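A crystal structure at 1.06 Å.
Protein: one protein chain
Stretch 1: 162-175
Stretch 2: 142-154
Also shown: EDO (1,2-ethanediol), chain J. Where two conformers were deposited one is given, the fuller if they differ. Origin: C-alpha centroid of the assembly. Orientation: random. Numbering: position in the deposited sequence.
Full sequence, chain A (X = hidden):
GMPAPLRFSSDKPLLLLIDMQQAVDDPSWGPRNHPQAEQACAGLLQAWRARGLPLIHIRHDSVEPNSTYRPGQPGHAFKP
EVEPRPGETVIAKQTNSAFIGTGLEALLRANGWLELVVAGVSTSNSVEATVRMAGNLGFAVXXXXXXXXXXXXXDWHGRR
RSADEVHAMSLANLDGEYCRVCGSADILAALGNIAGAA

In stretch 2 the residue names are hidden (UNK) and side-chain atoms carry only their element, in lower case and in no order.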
# COMPACT_ATOMS: atom_id res chain seq x y z
N SER A 162 -7.01 13.79 12.39
CA SER A 162 -6.76 13.00 13.57
C SER A 162 -6.35 11.60 13.20
O SER A 162 -6.69 11.10 12.13
CB SER A 162 -8.02 12.96 14.45
OG SER A 162 -9.02 12.16 13.81
N ALA A 163 -5.77 10.90 14.15
CA ALA A 163 -5.46 9.47 13.99
C ALA A 163 -6.72 8.73 13.63
O ALA A 163 -6.69 7.81 12.80
CB ALA A 163 -4.86 8.93 15.27
N ASP A 164 -7.86 9.04 14.25
CA ASP A 164 -9.13 8.40 13.91
C ASP A 164 -9.48 8.55 12.43
O ASP A 164 -9.91 7.62 11.76
CB ASP A 164 -10.28 8.98 14.75
CG ASP A 164 -10.15 8.64 16.21
OD1 ASP A 164 -10.08 9.60 16.99
OD2 ASP A 164 -10.10 7.44 16.57
N GLU A 165 -9.31 9.78 11.92
CA GLU A 165 -9.62 10.05 10.52
C GLU A 165 -8.66 9.33 9.59
O GLU A 165 -9.07 8.82 8.56
CB GLU A 165 -9.59 11.56 10.28
CG GLU A 165 -10.73 12.31 10.94
CD GLU A 165 -10.60 13.81 10.78
OE1 GLU A 165 -9.58 14.41 11.14
OE2 GLU A 165 -11.56 14.39 10.25
N VAL A 166 -7.38 9.32 9.94
CA VAL A 166 -6.37 8.61 9.14
C VAL A 166 -6.71 7.12 9.08
O VAL A 166 -6.69 6.51 8.02
CB VAL A 166 -4.95 8.87 9.72
CG1 VAL A 166 -3.91 8.00 9.03
CG2 VAL A 166 -4.60 10.35 9.65
N HIS A 167 -7.01 6.56 10.24
CA HIS A 167 -7.39 5.16 10.37
C HIS A 167 -8.61 4.87 9.50
O HIS A 167 -8.64 3.89 8.76
CB HIS A 167 -7.67 4.89 11.87
CG HIS A 167 -7.96 3.48 12.25
ND1 HIS A 167 -7.00 2.59 12.68
CD2 HIS A 167 -9.16 2.87 12.40
CE1 HIS A 167 -7.63 1.47 13.02
NE2 HIS A 167 -8.93 1.60 12.85
N ALA A 168 -9.64 5.70 9.60
CA ALA A 168 -10.88 5.48 8.86
C ALA A 168 -10.66 5.51 7.34
O ALA A 168 -11.33 4.77 6.60
CB ALA A 168 -11.91 6.51 9.27
N MSE A 169 -9.76 6.38 6.89
CA MSE A 169 -9.48 6.47 5.46
C MSE A 169 -8.73 5.22 4.99
O MSE A 169 -9.04 4.64 3.94
CB MSE A 169 -8.79 7.80 5.12
CG MSE A 169 -9.74 9.00 5.24
SE MSE A 169 -9.02 10.75 4.81
CE MSE A 169 -9.07 10.53 2.95
N SER A 170 -7.73 4.79 5.76
CA SER A 170 -7.01 3.57 5.38
C SER A 170 -7.90 2.35 5.38
O SER A 170 -7.86 1.55 4.45
CB SER A 170 -5.81 3.32 6.27
OG SER A 170 -4.78 4.24 6.01
N LEU A 171 -8.75 2.20 6.39
CA LEU A 171 -9.67 1.07 6.41
C LEU A 171 -10.58 1.05 5.17
O LEU A 171 -10.86 0.01 4.61
CB LEU A 171 -10.52 1.03 7.67
CG LEU A 171 -9.82 0.76 9.00
CD1 LEU A 171 -10.87 0.71 10.09
CD2 LEU A 171 -8.88 -0.44 8.95
N ALA A 172 -11.08 2.22 4.78
CA ALA A 172 -11.94 2.29 3.61
C ALA A 172 -11.19 1.89 2.33
O ALA A 172 -11.77 1.24 1.46
CB ALA A 172 -12.54 3.67 3.47
N ASN A 173 -9.95 2.33 2.21
CA ASN A 173 -9.14 1.94 1.04
C ASN A 173 -8.79 0.46 1.04
O ASN A 173 -8.64 -0.13 -0.03
CB ASN A 173 -7.86 2.79 0.97
CG ASN A 173 -8.13 4.25 0.50
OD1 ASN A 173 -9.17 4.55 -0.11
ND2 ASN A 173 -7.22 5.13 0.84
N LEU A 174 -8.66 -0.13 2.21
CA LEU A 174 -8.28 -1.53 2.34
C LEU A 174 -9.45 -2.50 2.18
O LEU A 174 -9.28 -3.58 1.60
CB LEU A 174 -7.59 -1.76 3.68
CG LEU A 174 -6.20 -1.16 3.81
CD1 LEU A 174 -5.68 -1.23 5.24
CD2 LEU A 174 -5.21 -1.90 2.87
N ASP A 175 -10.61 -2.17 2.74
CA ASP A 175 -11.73 -3.09 2.78
C ASP A 175 -12.22 -3.39 1.39
O ASP A 175 -12.36 -2.50 0.54
CB ASP A 175 -12.89 -2.53 3.62
CG ASP A 175 -13.94 -3.57 3.83
OD1 ASP A 175 -13.64 -4.65 4.39
OD2 ASP A 175 -15.11 -3.38 3.35
N UNK A 142 -7.99 -10.97 6.95
CA UNK A 142 -8.92 -10.29 7.89
C UNK A 142 -8.09 -9.32 8.68
O UNK A 142 -7.14 -9.69 9.36
c UNK A 142 -9.59 -11.23 8.90
s UNK A 142 -10.63 -12.49 8.20
N UNK A 143 -8.45 -8.04 8.60
CA UNK A 143 -7.75 -6.98 9.32
C UNK A 143 -8.53 -6.68 10.58
O UNK A 143 -9.68 -6.20 10.51
c UNK A 143 -6.81 -3.44 8.05
c UNK A 143 -6.89 -4.58 9.06
c UNK A 143 -7.62 -5.75 8.42
c UNK A 143 -5.49 -4.94 9.50
N UNK A 144 -7.95 -6.96 11.75
CA UNK A 144 -8.58 -6.75 13.05
C UNK A 144 -8.37 -5.30 13.43
O UNK A 144 -7.40 -4.94 14.10
c UNK A 144 -8.01 -7.71 14.11
N UNK A 145 -9.29 -4.45 13.00
CA UNK A 145 -9.02 -3.01 13.03
C UNK A 145 -8.92 -2.42 14.44
O UNK A 145 -8.26 -1.44 14.66
c UNK A 145 -11.72 -1.17 13.65
o UNK A 145 -12.67 -1.40 14.44
o UNK A 145 -11.05 -0.12 13.67
c UNK A 145 -10.00 -2.23 12.14
c UNK A 145 -11.41 -2.24 12.62
N UNK A 146 -9.66 -3.03 15.38
CA UNK A 146 -9.58 -2.61 16.78
C UNK A 146 -8.27 -2.96 17.46
O UNK A 146 -7.96 -2.44 18.52
o UNK A 146 -10.58 -5.30 16.62
c UNK A 146 -10.88 -4.63 17.63
o UNK A 146 -11.33 -5.17 18.66
c UNK A 146 -10.78 -3.12 17.58
N UNK A 147 -7.50 -3.86 16.83
CA UNK A 147 -6.14 -4.17 17.24
C UNK A 147 -5.10 -3.39 16.49
O UNK A 147 -3.91 -3.69 16.58
N UNK A 148 -5.49 -2.38 15.74
CA UNK A 148 -4.58 -1.52 15.01
C UNK A 148 -4.70 -0.10 15.53
O UNK A 148 -5.77 0.31 16.01
s UNK A 148 -4.71 -3.10 12.70
c UNK A 148 -4.90 -1.50 13.51
N UNK A 149 -3.65 0.68 15.39
CA UNK A 149 -3.75 2.11 15.65
C UNK A 149 -2.78 2.85 14.74
O UNK A 149 -1.85 2.26 14.17
c UNK A 149 -1.74 1.10 18.24
c UNK A 149 -0.07 3.28 18.37
c UNK A 149 -2.14 2.29 17.69
c UNK A 149 0.31 2.09 18.93
c UNK A 149 -1.30 3.37 17.76
c UNK A 149 -0.52 0.99 18.86
c UNK A 149 -3.52 2.45 17.15
N UNK A 150 -3.00 4.16 14.64
CA UNK A 150 -2.16 5.04 13.87
C UNK A 150 -2.10 6.40 14.56
O UNK A 150 -2.52 6.52 15.72
c UNK A 150 -3.95 5.77 12.22
o UNK A 150 -1.55 5.70 11.64
c UNK A 150 -2.59 5.09 12.39
N UNK A 151 -1.55 7.38 13.85
CA UNK A 151 -1.19 8.68 14.40
C UNK A 151 -1.83 9.78 13.58
O UNK A 151 -2.11 9.66 12.39
c UNK A 151 1.53 6.67 14.52
c UNK A 151 1.02 7.77 15.18
c UNK A 151 0.32 8.85 14.43
c UNK A 151 2.15 5.65 15.24
c UNK A 151 2.20 5.72 16.62
c UNK A 151 1.66 6.78 17.27
c UNK A 151 1.09 7.79 16.57
N UNK A 152 -2.01 10.94 14.22
CA UNK A 152 -2.43 12.16 13.52
C UNK A 152 -1.47 12.43 12.36
O UNK A 152 -0.28 12.16 12.43
c UNK A 152 -3.38 13.40 15.58
o UNK A 152 -4.11 12.41 15.81
c UNK A 152 -2.37 13.38 14.45
o UNK A 152 -3.44 14.45 16.26
N UNK A 153 -2.00 13.00 11.29
CA UNK A 153 -1.13 13.42 10.19
C UNK A 153 -1.81 14.53 9.41
O UNK A 153 -3.01 14.53 9.18
c UNK A 153 1.76 10.53 8.04
n UNK A 153 2.96 11.16 8.69
c UNK A 153 0.42 12.63 8.27
c UNK A 153 -0.73 12.26 9.25
c UNK A 153 0.85 11.53 7.35
N UNK A 154 -1.00 15.47 8.97
CA UNK A 154 -1.48 16.57 8.12
C UNK A 154 -1.51 16.08 6.68
O UNK A 154 -0.52 15.52 6.20
o UNK A 154 -0.50 18.17 9.64
c UNK A 154 -1.18 18.97 7.48
c UNK A 154 -0.61 17.80 8.26
C1 EDO J . -7.32 16.61 14.98
O1 EDO J . -7.54 17.04 13.63
C2 EDO J . -5.94 16.05 15.34
O2 EDO J . -4.79 16.54 14.63

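Position 142 has one carbon followed by one sulfur, the short chain of a cysteine. It lies on a strand and out of reach of the helix 163-174. It is C142.

Position 143 has four carbons, forked at the second. CB points toward the helix, and the carbons meet L171 and L174. A fork at the second carbon with two methyls makes leucine, L143. Its CD2 lies 3.8 Å from L171 CD2 and 3.7 Å from L174 CD1, an apolar contact.

Position 144 has one carbon and touches nothing on stretch 1. It is A144.

Position 145 has three carbons, the third carrying two oxygens. One oxygen meets the ring of H167 and a methyl of L171. A carboxylate on a two-carbon arm makes E145. Its OE1 accepts a hydrogen bond from H167 NE2 at 2.9 Å, nearly straight at 167°. The same OE1 lies 3.7 Å from L171 CD1.

Position 146 has two carbons, the second carrying two oxygens, and its CA-to-CB bond points away from the helix. It is D146, its carboxylate bonded elsewhere in the structure.

Position 147 has no side-chain atoms, so it is G147. Its N bonds A144 O at 2.9 Å, closing a type I turn.

Position 148 has one carbon, then sulfur. The first carbon points toward the helix and nears the H167 ring. It is C148, with CB 4.1 Å from H167 CE1. C148 N bonds E145 O at 3.1 Å in a second, overlapping type I turn.

Position 149 has one carbon and a six-carbon ring with no oxygen. The side chain touches nothing on stretch 1; the backbone nears the H167 ring. It is F149. The CA-to-CB bond points away; F149 CA is 4.4 Å from H167 ND1.

Position 150 has one carbon carrying one oxygen and one carbon. The end carbon meets V166 and H167. This beta-branched pattern is threonine, T150. Its CG2 packs 3.9 Å from V166 CG1 and 3.8 Å from H167 CB, at the edge of the imidazole. Its OG1 is bonded elsewhere in the structure.

Position 151 again has one carbon and a six-carbon ring. The ring stays clear, and the backbone touches A163 and V166. It is F151. The CA-to-CB bond points away. F151 O is 3.8 Å from V166 CG2.

Position 152 has two carbons, the second carrying two oxygens. CB points away, but one oxygen reaches S162 and A163 at the helix start. It is D152. A163 N donates to D152 OD1 at 2.8 Å. D152 OD2 accepts a weak hydrogen bond from ethanediol O2 at 3.0 Å.

Position 153 has four carbons in a row ending in nitrogen. The first carbon nears V166, but the end leads away. It is K153, with CB 4.3 Å from V166 CG2.

Position 154 has one carbon carrying one oxygen and one carbon. Its CB points away, without contact. It is T154.

The helix presents A163, V166, H167, L171 and L174. D152 takes the A163 amide, and S162 OG caps E165 N at 3.1 Å. Further along, E145 holds H167. T150 packs between these bonds, and L143 meets the leucines near the far end. The stretches bury 549 Å² in all.

Stretch 2, residues 142-154: CLAEDGCFTFDKT
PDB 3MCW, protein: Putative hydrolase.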